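Local coordinates for protein aldehyde dehydrogenase (Trypanosoma brucei, PDB 5MYP) that probably oxidises aldehydes to carboxylic acids with NAD+, as a member of the aldehyde dehydrogenase family, at residues V334-E339 and P349-N354; M326-G331 and P357-M362; S320-L325 and A343-A348; R246-K251 and E281-M286. All blocks are in the same frame, centred on the assembly; numbering follows the deposited sequence.

Contact 1: V334-E339 and P349-N354; sequences VAVGGE and PTILTN. Unlike the reference sequence in segment 349-354: N354 (reference Asp).
The flat groups joining V336 to I351 are peptide carbonyls. The I351 C=O points almost straight at A335 N, with a C=O...N angle of 166°. The bond from A335 N to I351 O is 2.9 Å long. V336 N reaches I351 O in a weak bond of 3.3 Å. In the reverse direction I351 N donates to V336 O at 2.9 Å. This donor lies 22° out of the carbonyl plane, and the CA of T350 also approaches V336 O. A335 and V336 thus both face I351, which defines a classic beta bulge between the antiparallel strands 333-336 and 346-353. On one face of the sheet V334 CG2 meets L352 CD2 at 3.9 Å. On the other, V336 and I351 run side by side, CG2 of V336 lying 3.6 Å from CD1 of I351. A335, turned toward the partner strand, sets its CB 3.8 Å from T353 CG2. Beyond V336 the pairing passes to a side chain: T350 OG1, beside its own backbone N (chi1 -62°), accepts G338 N at 2.9 Å. The same hydroxyl is bonded to A348 O. The carboxylate of E339 bridges to R283 of helix 272-287, which also donates to P349 O. The chemistry implies a hairpin whose register slips by one residue: I351 O takes two N-H groups, one strongly and one weakly, and a threonine hydroxyl serves as acceptor for the amide of G338 where the pairing of strand 333-336 is interrupted, before E339 bonds to A348.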
loop_
_atom_site.group_PDB
_atom_site.type_symbol
_atom_site.label_atom_id
_atom_site.label_comp_id
_atom_site.label_asym_id
_atom_site.label_seq_id
_atom_site.Cartn_x
_atom_site.Cartn_y
_atom_site.Cartn_z
ATOM N N VAL A 334 22.487 13.128 34.114
ATOM C CA VAL A 334 21.876 14.393 33.690
ATOM C C VAL A 334 23.004 15.405 33.487
ATOM O O VAL A 334 23.493 16.001 34.446
ATOM C CB VAL A 334 20.836 14.920 34.710
ATOM C CG1 VAL A 334 20.328 16.303 34.308
ATOM C CG2 VAL A 334 19.672 13.946 34.835
ATOM N N ALA A 335 23.433 15.557 32.233
ATOM C CA ALA A 335 24.495 16.497 31.870
ATOM C C ALA A 335 23.967 17.927 31.774
ATOM O O ALA A 335 24.652 18.868 32.179
ATOM C CB ALA A 335 25.140 16.089 30.553
ATOM N N VAL A 336 22.769 18.082 31.209
ATOM C CA VAL A 336 22.105 19.383 31.084
ATOM C C VAL A 336 20.636 19.232 31.474
ATOM O O VAL A 336 19.972 18.290 31.045
ATOM C CB VAL A 336 22.191 19.936 29.640
ATOM C CG1 VAL A 336 21.479 21.284 29.516
ATOM C CG2 VAL A 336 23.643 20.067 29.200
ATOM N N GLY A 337 20.149 20.147 32.306
ATOM C CA GLY A 337 18.722 20.268 32.590
ATOM C C GLY A 337 18.205 19.390 33.719
ATOM O O GLY A 337 18.765 19.384 34.811
ATOM N N GLY A 338 17.125 18.658 33.450
ATOM C CA GLY A 338 16.476 17.809 34.451
ATOM C C GLY A 338 15.452 18.520 35.323
ATOM O O GLY A 338 14.918 17.920 36.255
ATOM N N GLU A 339 15.137 19.774 34.998
ATOM C CA GLU A 339 14.200 20.570 35.790
ATOM C C GLU A 339 12.778 20.166 35.415
ATOM O O GLU A 339 12.483 19.959 34.228
ATOM C CB GLU A 339 14.382 22.073 35.548
ATOM C CG GLU A 339 15.820 22.581 35.662
ATOM C CD GLU A 339 16.568 22.604 34.339
ATOM O OE1 GLU A 339 16.176 21.862 33.411
ATOM O OE2 GLU A 339 17.552 23.364 34.215
ATOM N N PRO A 349 13.945 20.504 28.530
ATOM C CA PRO A 349 14.818 19.632 27.746
ATOM C C PRO A 349 16.028 19.184 28.558
ATOM O O PRO A 349 16.681 20.008 29.204
ATOM C CB PRO A 349 15.234 20.504 26.555
ATOM C CG PRO A 349 14.183 21.544 26.457
ATOM C CD PRO A 349 13.715 21.792 27.857
ATOM N N THR A 350 16.282 17.880 28.543
ATOM C CA THR A 350 17.266 17.258 29.411
ATOM C C THR A 350 18.183 16.371 28.581
ATOM O O THR A 350 17.708 15.479 27.876
ATOM C CB THR A 350 16.562 16.438 30.502
ATOM O OG1 THR A 350 15.758 17.316 31.305
ATOM C CG2 THR A 350 17.563 15.699 31.390
ATOM N N ILE A 351 19.486 16.638 28.663
ATOM C CA ILE A 351 20.503 15.889 27.926
ATOM C C ILE A 351 21.120 14.852 28.858
ATOM O O ILE A 351 21.653 15.206 29.919
ATOM C CB ILE A 351 21.620 16.812 27.386
ATOM C CG1 ILE A 351 21.022 17.971 26.568
ATOM C CG2 ILE A 351 22.622 16.013 26.554
ATOM C CD1 ILE A 351 22.034 19.001 26.124
ATOM N N LEU A 352 21.039 13.580 28.465
ATOM C CA LEU A 352 21.627 12.483 29.230
ATOM C C LEU A 352 22.901 12.005 28.550
ATOM O O LEU A 352 22.923 11.828 27.330
ATOM C CB LEU A 352 20.656 11.305 29.345
ATOM C CG LEU A 352 19.310 11.494 30.033
ATOM C CD1 LEU A 352 18.590 10.155 30.079
ATOM C CD2 LEU A 352 19.467 12.068 31.434
ATOM N N THR A 353 23.950 11.789 29.344
ATOM C CA THR A 353 25.194 11.175 28.875
ATOM C C THR A 353 25.457 9.901 29.681
ATOM O O THR A 353 24.724 9.599 30.628
ATOM C CB THR A 353 26.384 12.138 29.030
ATOM O OG1 THR A 353 26.510 12.527 30.401
ATOM C CG2 THR A 353 26.190 13.377 28.167
ATOM N N ASN A 354 26.492 9.156 29.291
ATOM C CA ASN A 354 26.879 7.909 29.970
ATOM C C ASN A 354 25.684 6.964 30.084
ATOM O O ASN A 354 25.357 6.471 31.164
ATOM C CB ASN A 354 27.484 8.206 31.352
ATOM C CG ASN A 354 28.664 9.161 31.288
ATOM O OD1 ASN A 354 29.237 9.396 30.226
ATOM N ND2 ASN A 354 29.034 9.714 32.433
#

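Contact 2: M326-G331 and P357-M362; sequences MEFMKG and PTHPVM
H359 lays its imidazole flat over the backbone of G331. The CA of G331 sits 3.4 Å from the ring centroid. It is only 11° off the ring normal, which makes this a CH-pi contact over the centre of the face. The opposite face is occupied by P360, whose CD stands 3.4 Å above the plane, nearer the rim. The ring is therefore sandwiched between a glycine of the other segment and the next residue of its own. Its rotation is further fixed by V361 N, which donates to H359 ND1 at 3.0 Å. That bond is nearly straight (175°). ND1 thus acts as an acceptor, so the proton of a neutral ring would probably sit on NE2. E327 O lies at the ring edge, 4.0 Å from CE1 of H359. The first torsion of H359 (chi1 -173°) places CG beside the carbonyl carbon.

F328 supplies the second layer. V361 CA rests over one face of its ring, 4.0 Å from the centroid. CG2 of V361 packs on CB of F328 at 3.6 Å. P360 CB approaches F328 CE1 at 3.7 Å, obliquely. V361 also packs on I366 and P372, and its carbonyl receives K227 NZ; G331 makes a backbone bond to D356. The arrangement is that of a 3-10 turn, closed by M362 N bonding back to H359 O, in the connection between the neighbouring parallel strands 346-353 and 370-376. Their sheet belongs to the domain that carries the predicted active-site C259, as in the catalytic domain of the family.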
loop_
_atom_site.group_PDB
_atom_site.type_symbol
_atom_site.label_atom_id
_atom_site.label_comp_id
_atom_site.label_asym_id
_atom_site.label_seq_id
_atom_site.Cartn_x
_atom_site.Cartn_y
_atom_site.Cartn_z
ATOM N N MET A 326 10.290 11.219 33.620
ATOM C CA MET A 326 11.129 11.440 34.804
ATOM C C MET A 326 11.954 10.194 35.165
ATOM O O MET A 326 13.122 10.321 35.525
ATOM C CB MET A 326 10.292 11.900 36.006
ATOM C CG MET A 326 9.643 13.276 35.855
ATOM S SD MET A 326 10.755 14.618 35.383
ATOM C CE MET A 326 11.829 14.678 36.818
ATOM N N GLU A 327 11.361 9.003 35.050
ATOM C CA GLU A 327 12.105 7.750 35.271
ATOM C C GLU A 327 13.208 7.501 34.234
ATOM O O GLU A 327 14.225 6.887 34.560
ATOM C CB GLU A 327 11.168 6.529 35.327
ATOM C CG GLU A 327 10.317 6.412 36.584
ATOM C CD GLU A 327 11.143 6.368 37.853
ATOM O OE1 GLU A 327 10.952 7.264 38.700
ATOM O OE2 GLU A 327 11.987 5.454 38.005
ATOM N N PHE A 328 13.008 7.970 32.998
ATOM C CA PHE A 328 14.047 7.885 31.955
ATOM C C PHE A 328 15.348 8.617 32.301
ATOM O O PHE A 328 16.407 8.225 31.816
ATOM C CB PHE A 328 13.541 8.395 30.590
ATOM C CG PHE A 328 12.606 7.453 29.853
ATOM C CD1 PHE A 328 12.498 6.087 30.163
ATOM C CD2 PHE A 328 11.855 7.944 28.789
ATOM C CE1 PHE A 328 11.640 5.264 29.447
ATOM C CE2 PHE A 328 11.002 7.119 28.072
ATOM C CZ PHE A 328 10.897 5.777 28.400
ATOM N N MET A 329 15.276 9.659 33.133
ATOM C CA MET A 329 16.480 10.370 33.593
ATOM C C MET A 329 17.441 9.487 34.409
ATOM O O MET A 329 18.623 9.812 34.519
ATOM C CB MET A 329 16.113 11.617 34.407
ATOM C CG MET A 329 15.420 12.709 33.608
ATOM S SD MET A 329 15.122 14.197 34.580
ATOM C CE MET A 329 13.992 15.084 33.506
ATOM N N LYS A 330 16.936 8.382 34.964
ATOM C CA LYS A 330 17.754 7.428 35.726
ATOM C C LYS A 330 18.690 6.594 34.844
ATOM O O LYS A 330 19.675 6.046 35.336
ATOM C CB LYS A 330 16.870 6.470 36.538
ATOM C CG LYS A 330 15.843 7.118 37.457
ATOM C CD LYS A 330 16.474 7.960 38.552
ATOM C CE LYS A 330 15.412 8.595 39.439
ATOM N NZ LYS A 330 14.470 7.600 40.027
ATOM N N GLY A 331 18.380 6.485 33.551
ATOM C CA GLY A 331 19.193 5.710 32.614
ATOM C C GLY A 331 20.499 6.338 32.149
ATOM O O GLY A 331 21.201 5.740 31.333
ATOM N N PRO A 357 22.702 1.485 27.255
ATOM C CA PRO A 357 21.861 1.239 26.063
ATOM C C PRO A 357 20.677 0.280 26.267
ATOM O O PRO A 357 19.697 0.360 25.519
ATOM C CB PRO A 357 22.849 0.649 25.041
ATOM C CG PRO A 357 24.198 1.055 25.518
ATOM C CD PRO A 357 24.098 1.070 27.013
ATOM N N THR A 358 20.776 -0.611 27.257
ATOM C CA THR A 358 19.693 -1.543 27.599
ATOM C C THR A 358 18.576 -0.922 28.448
ATOM O O THR A 358 17.514 -1.532 28.585
ATOM C CB THR A 358 20.231 -2.778 28.354
ATOM O OG1 THR A 358 20.793 -2.369 29.606
ATOM C CG2 THR A 358 21.299 -3.500 27.529
ATOM N N HIS A 359 18.813 0.261 29.029
ATOM C CA HIS A 359 17.787 0.973 29.810
ATOM C C HIS A 359 16.611 1.350 28.901
ATOM O O HIS A 359 16.831 1.671 27.728
ATOM C CB HIS A 359 18.371 2.235 30.469
ATOM C CG HIS A 359 17.428 2.926 31.414
ATOM N ND1 HIS A 359 16.442 3.784 30.980
ATOM C CD2 HIS A 359 17.324 2.897 32.763
ATOM C CE1 HIS A 359 15.758 4.237 32.015
ATOM N NE2 HIS A 359 16.279 3.720 33.111
ATOM N N PRO A 360 15.364 1.308 29.433
ATOM C CA PRO A 360 14.171 1.734 28.686
ATOM C C PRO A 360 14.264 3.047 27.873
ATOM O O PRO A 360 13.629 3.145 26.823
ATOM C CB PRO A 360 13.120 1.865 29.786
ATOM C CG PRO A 360 13.484 0.789 30.753
ATOM C CD PRO A 360 14.984 0.637 30.701
ATOM N N VAL A 361 15.045 4.024 28.336
ATOM C CA VAL A 361 15.245 5.302 27.627
ATOM C C VAL A 361 15.886 5.126 26.238
ATOM O O VAL A 361 15.648 5.941 25.345
ATOM C CB VAL A 361 16.068 6.320 28.471
ATOM C CG1 VAL A 361 17.541 5.924 28.560
ATOM C CG2 VAL A 361 15.928 7.735 27.916
ATOM N N MET A 362 16.688 4.072 26.069
ATOM C CA MET A 362 17.261 3.729 24.763
ATOM C C MET A 362 16.681 2.450 24.136
ATOM O O MET A 362 17.268 1.886 23.207
ATOM C CB MET A 362 18.790 3.674 24.866
ATOM C CG MET A 362 19.455 5.035 24.711
ATOM S SD MET A 362 18.991 5.921 23.209
ATOM C CE MET A 362 19.584 4.783 21.957
#

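Contact 3: S320-L325 and A343-A348; sequences SHFQRL and ATLTIA. Unlike the reference sequence in segment 320-325: Q323 (reference His).
Helix-on-strand packing is the element here: F322 and L325, one helical turn apart on helix 319-328, press against L345, just before strand 346-353, and I347 within it. F322 carries most of it. Its CG is anti to the backbone N (chi1 178°), beside the carbonyl carbon, and the ring lies against the strand. CE2 of F322 comes within 3.3 Å of I347 CG1, a tight oblique contact, and CD2 of the same ring lies 3.6 Å from I347 CD1. T346 O meets the ring at its edge, in plane, 3.5 Å from F322 CE2; the slightly positive C-H rim facing a carbonyl oxygen is probably mildly favourable. At the base of the ring, L345 CD2 touches F322 CB at 3.7 Å. I347 then spans both helix residues, because its CD1 also reaches L325 CB at 3.7 Å.

The strand enters this packing through a G1 beta bulge, in which L345 and T346 both face D341 of the neighbouring strand 340-341. L345 takes up the positive phi (51°) characteristic of the first bulge position, and from there its side chain extends back to the helix. CB of T346 points away from the helix, and its hydroxyl is bonded to R66, while T344 O also receives R66. I347 O is bonded to the hydroxyl of Y313. On the helix, R324 forms a salt bridge with E364 and donates to the carbonyls of E365 and I366.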
loop_
_atom_site.group_PDB
_atom_site.type_symbol
_atom_site.label_atom_id
_atom_site.label_comp_id
_atom_site.label_asym_id
_atom_site.label_seq_id
_atom_site.Cartn_x
_atom_site.Cartn_y
_atom_site.Cartn_z
ATOM N N SER A 320 0.840 10.240 33.688
ATOM C CA SER A 320 1.470 8.952 33.370
ATOM C C SER A 320 2.705 9.109 32.480
ATOM O O SER A 320 3.760 8.545 32.769
ATOM C CB SER A 320 0.462 8.029 32.685
ATOM O OG SER A 320 -0.683 7.854 33.503
ATOM N N HIS A 321 2.561 9.886 31.410
ATOM C CA HIS A 321 3.682 10.195 30.515
ATOM C C HIS A 321 4.772 11.019 31.220
ATOM O O HIS A 321 5.958 10.808 30.974
ATOM C CB HIS A 321 3.193 10.910 29.246
ATOM C CG HIS A 321 2.537 9.997 28.250
ATOM N ND1 HIS A 321 2.902 9.962 26.920
ATOM C CD2 HIS A 321 1.553 9.076 28.393
ATOM C CE1 HIS A 321 2.165 9.067 26.285
ATOM N NE2 HIS A 321 1.340 8.515 27.157
ATOM N N PHE A 322 4.361 11.940 32.096
ATOM C CA PHE A 322 5.298 12.725 32.906
ATOM C C PHE A 322 6.197 11.825 33.769
ATOM O O PHE A 322 7.418 11.970 33.742
ATOM C CB PHE A 322 4.543 13.732 33.790
ATOM C CG PHE A 322 5.433 14.547 34.683
ATOM C CD1 PHE A 322 5.800 14.080 35.945
ATOM C CD2 PHE A 322 5.904 15.787 34.270
ATOM C CE1 PHE A 322 6.625 14.826 36.768
ATOM C CE2 PHE A 322 6.729 16.539 35.091
ATOM C CZ PHE A 322 7.093 16.057 36.341
ATOM N N GLN A 323 5.585 10.910 34.520
ATOM C CA GLN A 323 6.326 9.995 35.400
ATOM C C GLN A 323 7.276 9.082 34.619
ATOM O O GLN A 323 8.400 8.841 35.054
ATOM C CB GLN A 323 5.360 9.154 36.246
ATOM C CG GLN A 323 4.553 9.967 37.250
ATOM C CD GLN A 323 3.296 9.256 37.726
ATOM O OE1 GLN A 323 3.261 8.030 37.836
ATOM N NE2 GLN A 323 2.257 10.030 38.022
ATOM N N ARG A 324 6.817 8.587 33.469
ATOM C CA ARG A 324 7.649 7.772 32.560
ATOM C C ARG A 324 8.913 8.515 32.103
ATOM O O ARG A 324 10.005 7.950 32.107
ATOM C CB ARG A 324 6.811 7.349 31.343
ATOM C CG ARG A 324 7.538 6.545 30.272
ATOM C CD ARG A 324 6.570 6.122 29.176
ATOM N NE ARG A 324 7.255 5.578 28.001
ATOM C CZ ARG A 324 7.805 6.289 27.009
ATOM N NH1 ARG A 324 7.788 7.626 27.000
ATOM N NH2 ARG A 324 8.395 5.645 26.004
ATOM N N LEU A 325 8.750 9.782 31.724
ATOM C CA LEU A 325 9.872 10.617 31.288
ATOM C C LEU A 325 10.830 10.947 32.433
ATOM O O LEU A 325 12.046 10.947 32.240
ATOM C CB LEU A 325 9.368 11.904 30.624
ATOM C CG LEU A 325 8.656 11.686 29.281
ATOM C CD1 LEU A 325 7.799 12.888 28.912
ATOM C CD2 LEU A 325 9.654 11.379 28.172
ATOM N N ALA A 343 2.858 19.272 38.860
ATOM C CA ALA A 343 1.517 19.878 38.859
ATOM C C ALA A 343 1.132 20.484 37.506
ATOM O O ALA A 343 -0.009 20.349 37.071
ATOM C CB ALA A 343 1.411 20.934 39.952
ATOM N N THR A 344 2.094 21.142 36.855
ATOM C CA THR A 344 1.898 21.750 35.533
ATOM C C THR A 344 2.424 20.881 34.374
ATOM O O THR A 344 2.446 21.337 33.230
ATOM C CB THR A 344 2.582 23.132 35.464
ATOM O OG1 THR A 344 4.006 22.974 35.580
ATOM C CG2 THR A 344 2.058 24.063 36.573
ATOM N N LEU A 345 2.843 19.646 34.671
ATOM C CA LEU A 345 3.355 18.687 33.678
ATOM C C LEU A 345 4.456 19.296 32.787
ATOM O O LEU A 345 4.430 19.183 31.558
ATOM C CB LEU A 345 2.196 18.120 32.849
ATOM C CG LEU A 345 1.100 17.367 33.618
ATOM C CD1 LEU A 345 -0.115 17.130 32.734
ATOM C CD2 LEU A 345 1.628 16.046 34.165
ATOM N N THR A 346 5.413 19.946 33.442
ATOM C CA THR A 346 6.498 20.652 32.776
ATOM C C THR A 346 7.789 19.879 32.990
ATOM O O THR A 346 8.153 19.610 34.132
ATOM C CB THR A 346 6.659 22.073 33.346
ATOM O OG1 THR A 346 5.425 22.788 33.217
ATOM C CG2 THR A 346 7.734 22.828 32.601
ATOM N N ILE A 347 8.450 19.498 31.897
ATOM C CA ILE A 347 9.795 18.916 31.944
ATOM C C ILE A 347 10.666 19.667 30.935
ATOM O O ILE A 347 10.389 19.643 29.738
ATOM C CB ILE A 347 9.805 17.408 31.599
ATOM C CG1 ILE A 347 8.892 16.620 32.547
ATOM C CG2 ILE A 347 11.234 16.851 31.649
ATOM C CD1 ILE A 347 8.724 15.159 32.176
ATOM N N ALA A 348 11.711 20.338 31.420
ATOM C CA ALA A 348 12.622 21.066 30.538
ATOM C C ALA A 348 13.468 20.082 29.720
ATOM O O ALA A 348 13.686 18.949 30.160
ATOM C CB ALA A 348 13.527 21.990 31.341
#

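Contact 4: R246-K251 and E281-M286; sequences RIMWGK and EARKAM
M248 wedges its side chain against A282, R283 and M286 of the facing helix. Its CB meets A282 CB at 3.9 Å. CG of M248, anti to the backbone N, comes 3.8 Å from R283 N. The same CG lies 4.2 Å from M286 SD. A bend at chi2 (51°) swings the sulfur to the flank of the arginine, where SD of M248 lies 4.0 Å from R283 CB. M286 returns the contact in the other direction: its chain is extended beyond CG, and its SD lies 3.9 Å from W249 N. CE of M286 sits 4.1 Å from W249 CB. Every one of these contacts is van der Waals packing between buried side chains and backbone.

The two helical segments run 9.3 Å apart at closest approach. Their signed crossing angle is -53°, an inclined helix-helix packing in which A282 and M286, one turn apart, both meet M248. Helices 240-252 and 272-287 belong to the domain whose sheet includes strands 264-268, 346-353 and 370-376. In the next shell, P349 of strand 346-353 and L279 touch M248. The guanidinium of R283 turns away to E339 and P349. The indole of W249 also turns away, toward the second subunit of the dimer, where R473 makes a cation-pi contact and F474 an edge-to-face one; F474 of that subunit packs on M286 too.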
loop_
_atom_site.group_PDB
_atom_site.type_symbol
_atom_site.label_atom_id
_atom_site.label_comp_id
_atom_site.label_asym_id
_atom_site.label_seq_id
_atom_site.Cartn_x
_atom_site.Cartn_y
_atom_site.Cartn_z
ATOM N N ARG A 246 19.438 23.645 15.728
ATOM C CA ARG A 246 18.478 22.853 14.955
ATOM C C ARG A 246 17.987 21.630 15.737
ATOM O O ARG A 246 16.782 21.376 15.788
ATOM C CB ARG A 246 19.066 22.461 13.598
ATOM C CG ARG A 246 19.190 23.666 12.678
ATOM C CD ARG A 246 19.950 23.391 11.395
ATOM N NE ARG A 246 20.053 24.617 10.597
ATOM C CZ ARG A 246 20.546 24.702 9.361
ATOM N NH1 ARG A 246 21.000 23.627 8.721
ATOM N NH2 ARG A 246 20.586 25.888 8.753
ATOM N N ILE A 247 18.916 20.907 16.366
ATOM C CA ILE A 247 18.566 19.738 17.189
ATOM C C ILE A 247 17.678 20.157 18.365
ATOM O O ILE A 247 16.636 19.544 18.604
ATOM C CB ILE A 247 19.823 18.991 17.711
ATOM C CG1 ILE A 247 20.579 18.345 16.547
ATOM C CG2 ILE A 247 19.445 17.916 18.737
ATOM C CD1 ILE A 247 21.993 17.903 16.871
ATOM N N MET A 248 18.089 21.205 19.081
ATOM C CA MET A 248 17.367 21.664 20.268
ATOM C C MET A 248 15.978 22.200 19.918
ATOM O O MET A 248 15.023 21.950 20.652
ATOM C CB MET A 248 18.191 22.717 21.027
ATOM C CG MET A 248 17.606 23.191 22.352
ATOM S SD MET A 248 17.118 21.894 23.516
ATOM C CE MET A 248 18.668 21.028 23.734
ATOM N N TRP A 249 15.863 22.916 18.799
ATOM C CA TRP A 249 14.552 23.374 18.315
ATOM C C TRP A 249 13.603 22.191 18.080
ATOM O O TRP A 249 12.467 22.205 18.546
ATOM C CB TRP A 249 14.675 24.206 17.028
ATOM C CG TRP A 249 13.346 24.403 16.355
ATOM C CD1 TRP A 249 12.351 25.252 16.739
ATOM C CD2 TRP A 249 12.853 23.698 15.213
ATOM N NE1 TRP A 249 11.271 25.132 15.898
ATOM C CE2 TRP A 249 11.552 24.183 14.951
ATOM C CE3 TRP A 249 13.383 22.702 14.384
ATOM C CZ2 TRP A 249 10.777 23.711 13.889
ATOM C CZ3 TRP A 249 12.609 22.231 13.328
ATOM C CH2 TRP A 249 11.322 22.739 13.089
ATOM N N GLY A 250 14.086 21.179 17.359
ATOM C CA GLY A 250 13.304 19.964 17.085
ATOM C C GLY A 250 12.830 19.234 18.332
ATOM O O GLY A 250 11.781 18.587 18.313
ATOM N N LYS A 251 13.607 19.334 19.407
ATOM C CA LYS A 251 13.259 18.743 20.699
ATOM C C LYS A 251 12.311 19.620 21.518
ATOM O O LYS A 251 11.429 19.101 22.200
ATOM C CB LYS A 251 14.542 18.472 21.499
ATOM C CG LYS A 251 14.387 17.505 22.661
ATOM C CD LYS A 251 13.907 16.145 22.187
ATOM C CE LYS A 251 14.339 15.026 23.115
ATOM N NZ LYS A 251 13.841 13.709 22.634
ATOM N N GLU A 281 23.690 25.832 25.528
ATOM C CA GLU A 281 23.559 27.242 25.141
ATOM C C GLU A 281 22.302 27.499 24.315
ATOM O O GLU A 281 21.596 28.477 24.565
ATOM C CB GLU A 281 24.802 27.739 24.382
ATOM C CG GLU A 281 26.065 27.840 25.230
ATOM C CD GLU A 281 25.884 28.695 26.476
ATOM O OE1 GLU A 281 25.367 29.829 26.354
ATOM O OE2 GLU A 281 26.247 28.231 27.582
ATOM N N ALA A 282 22.025 26.619 23.350
ATOM C CA ALA A 282 20.804 26.710 22.542
ATOM C C ALA A 282 19.538 26.646 23.405
ATOM O O ALA A 282 18.600 27.419 23.191
ATOM C CB ALA A 282 20.779 25.611 21.488
ATOM N N ARG A 283 19.531 25.738 24.382
ATOM C CA ARG A 283 18.397 25.580 25.302
ATOM C C ARG A 283 18.114 26.853 26.107
ATOM O O ARG A 283 16.958 27.273 26.214
ATOM C CB ARG A 283 18.635 24.411 26.261
ATOM C CG ARG A 283 17.403 23.971 27.035
ATOM C CD ARG A 283 17.747 22.891 28.049
ATOM N NE ARG A 283 18.362 23.453 29.260
ATOM C CZ ARG A 283 17.964 23.247 30.521
ATOM N NH1 ARG A 283 18.620 23.844 31.513
ATOM N NH2 ARG A 283 16.940 22.449 30.818
ATOM N N LYS A 284 19.168 27.445 26.674
ATOM C CA LYS A 284 19.058 28.709 27.426
ATOM C C LYS A 284 18.503 29.827 26.556
ATOM O O LYS A 284 17.608 30.558 26.981
ATOM C CB LYS A 284 20.422 29.149 27.981
ATOM C CG LYS A 284 20.959 28.285 29.108
ATOM C CD LYS A 284 22.375 28.693 29.508
ATOM C CE LYS A 284 23.183 27.517 30.038
ATOM N NZ LYS A 284 22.527 26.830 31.186
ATOM N N ALA A 285 19.045 29.950 25.346
ATOM C CA ALA A 285 18.600 30.957 24.379
ATOM C C ALA A 285 17.113 30.830 24.031
ATOM O O ALA A 285 16.388 31.827 24.044
ATOM C CB ALA A 285 19.441 30.877 23.114
ATOM N N MET A 286 16.657 29.609 23.756
ATOM C CA MET A 286 15.275 29.378 23.311
ATOM C C MET A 286 14.227 29.467 24.427
ATOM O O MET A 286 13.125 29.958 24.192
ATOM C CB MET A 286 15.162 28.033 22.587
ATOM C CG MET A 286 15.894 28.025 21.260
ATOM S SD MET A 286 15.801 26.444 20.392
ATOM C CE MET A 286 17.113 26.657 19.195
#

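Overall arrangement
Contacts 3 and 4 are buried, whereas contacts 1 and 2 are only partly so. Contacts 1 and 3 share strand 346-353. Contacts 2 and 3 share helix 319-328; M326 of it and M329 just after it pack on I347. Contact 1 alone is knit by backbone hydrogen bonds across its segments; the other three rely on packing, ring-face in contact 2, ring-edge and aliphatic in contact 3, sulfur-rich in contact 4. R283 links contact 4 to the hairpin of contact 1 through its charged end. Contact 2 lies apart from contact 4, with nearest atoms about 8 Å away. Of the four, contact 4 alone is touched by the second subunit.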